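Local structure of penicillin-binding protein 2B (Streptococcus pneumoniae, 2WAD) at residues 98-101 / 102-106. The protein is thought to form the peptide cross-links between neighbouring glycan strands of cell-wall peptidoglycan, as a penicillin-binding transpeptidase of the machinery that builds the peripheral wall. Residues are numbered along the deposited sequence; the frame is centred on the assembly and turned at random.
Sequences KKLL and TYVSI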
ATOM      1  N   LYS A  98      41.341  10.474 -15.209  1.00 38.13           N
ATOM      2  CA  LYS A  98      42.039   9.806 -16.304  1.00 42.02           C
ATOM      3  C   LYS A  98      43.115   8.780 -15.936  1.00 40.98           C
ATOM      4  O   LYS A  98      43.418   7.916 -16.754  1.00 40.60           O
ATOM      5  CB  LYS A  98      42.568  10.811 -17.330  1.00 42.55           C
ATOM      6  CG  LYS A  98      43.745  11.606 -16.882  1.00 43.02           C
ATOM      7  CD  LYS A  98      43.680  12.982 -17.512  1.00 43.52           C
ATOM      8  CE  LYS A  98      44.812  13.205 -18.475  1.00 39.45           C
ATOM      9  NZ  LYS A  98      45.630  14.399 -18.068  1.00 36.26           N
ATOM     10  N   LYS A  99      43.687   8.872 -14.735  1.00 40.29           N
ATOM     11  CA  LYS A  99      44.422   7.746 -14.144  1.00 40.22           C
ATOM     12  C   LYS A  99      43.462   6.570 -13.885  1.00 39.65           C
ATOM     13  O   LYS A  99      43.820   5.400 -14.026  1.00 35.70           O
ATOM     14  CB  LYS A  99      45.093   8.134 -12.820  1.00 37.67           C
ATOM     15  CG  LYS A  99      46.381   8.927 -12.922  1.00 45.98           C
ATOM     16  CD  LYS A  99      47.593   8.015 -13.107  1.00 49.24           C
ATOM     17  CE  LYS A  99      48.165   7.530 -11.788  1.00 44.68           C
ATOM     18  NZ  LYS A  99      49.490   6.882 -12.065  1.00 43.70           N
ATOM     19  N   LEU A 100      42.238   6.891 -13.490  1.00 38.63           N
ATOM     20  CA  LEU A 100      41.255   5.867 -13.147  1.00 39.23           C
ATOM     21  C   LEU A 100      40.739   5.154 -14.392  1.00 39.58           C
ATOM     22  O   LEU A 100      40.421   3.964 -14.354  1.00 39.11           O
ATOM     23  CB  LEU A 100      40.081   6.479 -12.375  1.00 37.59           C
ATOM     24  CG  LEU A 100      39.077   5.445 -11.858  1.00 41.34           C
ATOM     25  CD1 LEU A 100      39.792   4.471 -10.943  1.00 43.03           C
ATOM     26  CD2 LEU A 100      37.896   6.085 -11.132  1.00 41.44           C
ATOM     27  N   LEU A 101      40.633   5.882 -15.495  1.00 40.96           N
ATOM     28  CA  LEU A 101      40.098   5.293 -16.716  1.00 42.45           C
ATOM     29  C   LEU A 101      40.969   4.130 -17.208  1.00 41.29           C
ATOM     30  O   LEU A 101      40.487   3.243 -17.907  1.00 40.93           O
ATOM     31  CB  LEU A 101      39.954   6.347 -17.818  1.00 42.69           C
ATOM     32  CG  LEU A 101      39.259   5.865 -19.093  1.00 41.28           C
ATOM     33  CD1 LEU A 101      37.945   5.147 -18.774  1.00 37.43           C
ATOM     34  CD2 LEU A 101      39.076   7.019 -20.070  1.00 40.34           C
ATOM     35  N   THR A 102      42.248   4.128 -16.853  1.00 40.46           N
ATOM     36  CA  THR A 102      43.108   3.022 -17.238  1.00 42.03           C
ATOM     37  C   THR A 102      42.634   1.710 -16.607  1.00 41.48           C
ATOM     38  O   THR A 102      42.866   0.638 -17.163  1.00 40.06           O
ATOM     39  CB  THR A 102      44.602   3.301 -16.952  1.00 42.97           C
ATOM     40  OG1 THR A 102      44.758   3.679 -15.583  1.00 49.96           O
ATOM     41  CG2 THR A 102      45.104   4.461 -17.791  1.00 44.07           C
ATOM     42  N   TYR A 103      41.927   1.797 -15.478  1.00 39.71           N
ATOM     43  CA  TYR A 103      41.596   0.615 -14.687  1.00 36.68           C
ATOM     44  C   TYR A 103      40.134   0.176 -14.794  1.00 38.88           C
ATOM     45  O   TYR A 103      39.807  -0.948 -14.436  1.00 36.75           O
ATOM     46  CB  TYR A 103      42.070   0.759 -13.227  1.00 33.39           C
ATOM     47  CG  TYR A 103      43.578   0.972 -13.111  1.00 34.74           C
ATOM     48  CD1 TYR A 103      44.459  -0.078 -13.358  1.00 30.62           C
ATOM     49  CD2 TYR A 103      44.124   2.209 -12.784  1.00 26.02           C
ATOM     50  CE1 TYR A 103      45.826   0.093 -13.275  1.00 30.53           C
ATOM     51  CE2 TYR A 103      45.506   2.388 -12.710  1.00 28.67           C
ATOM     52  CZ  TYR A 103      46.348   1.317 -12.938  1.00 26.15           C
ATOM     53  OH  TYR A 103      47.721   1.420 -12.895  1.00 32.29           O
ATOM     54  N   VAL A 104      39.261   1.039 -15.303  1.00 39.22           N
ATOM     55  CA  VAL A 104      37.847   0.720 -15.355  1.00 41.34           C
ATOM     56  C   VAL A 104      37.352   0.893 -16.783  1.00 44.00           C
ATOM     57  O   VAL A 104      38.040   1.474 -17.635  1.00 43.02           O
ATOM     58  CB  VAL A 104      36.976   1.635 -14.440  1.00 43.27           C
ATOM     59  CG1 VAL A 104      37.425   1.571 -12.981  1.00 42.49           C
ATOM     60  CG2 VAL A 104      36.963   3.080 -14.962  1.00 39.81           C
ATOM     61  N   SER A 105      36.134   0.403 -16.994  1.00 46.25           N
ATOM     62  CA  SER A 105      35.434   0.463 -18.270  1.00 49.41           C
ATOM     63  C   SER A 105      34.211   1.366 -18.164  1.00 49.64           C
ATOM     64  O   SER A 105      33.362   1.196 -17.284  1.00 47.82           O
ATOM     65  CB  SER A 105      34.969  -0.937 -18.691  1.00 48.92           C
ATOM     66  OG  SER A 105      35.903  -1.521 -19.574  1.00 53.76           O
ATOM     67  N   ILE A 106      34.136   2.305 -19.100  1.00 52.50           N
ATOM     68  CA  ILE A 106      33.018   3.227 -19.243  1.00 56.80           C
ATOM     69  C   ILE A 106      32.518   3.083 -20.677  1.00 60.08           C
ATOM     70  O   ILE A 106      33.081   3.663 -21.605  1.00 61.14           O
ATOM     71  CB  ILE A 106      33.458   4.693 -18.993  1.00 56.36           C
ATOM     72  CG1 ILE A 106      33.932   4.888 -17.547  1.00 56.79           C
ATOM     73  CG2 ILE A 106      32.359   5.684 -19.350  1.00 53.06           C
ATOM     74  CD1 ILE A 106      33.014   4.306 -16.489  1.00 56.51           C
TER
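The ring of Tyr103 meets the backbone of the 98-101 segment at its CD2 corner, which comes within 3.4 Å of Lys99 O; this oxygen and Leu100 O both approach the ring obliquely. The ring also packs on Val204, Ile205 and Ile208 of helix 199-208. Lys99 O, besides touching that ring, accepts a hydrogen bond from the hydroxyl of Thr102. The modelled OG1 to Lys99 O distance is 2.5 Å, a length too short to be trusted exactly, with the donor tilted 28° from the carbonyl plane. Chi1 of 53° sets OG1 between the backbone N and carbonyl carbon of Thr102, turned back toward the preceding turn, while the threonine N adds a weak bond to the same oxygen.

One residue further on, Leu100 O accepts Tyr103 N at 2.9 Å, the donor standing well above the carbonyl plane. That bond reaches three residues back and, with the backbone angles of Leu101 and Thr102, fits a type I turn over Leu100-Tyr103; Val104 N keeps a weak, four-residue alpha-type bond to the same oxygen at 3.3 Å. The turn belongs to the penicillin-binding-protein dimerisation domain, far from the serine thought to form the acyl-enzyme and from the zinc site.

Beyond the turn the chain extends, and its apolar side chains come back against the leucines. Leu100 CD1 faces Val104 CG1 at 4.3 Å, whereas the other valine methyl, CG2, sits 3.6 Å from Leu100 O. Leu101 reaches with CD1 to Ile106 CG1, 4.2 Å away; it also rests on Lys173 and Leu177 of helix 169-182. Lys99 NZ forms a salt bridge with Glu211.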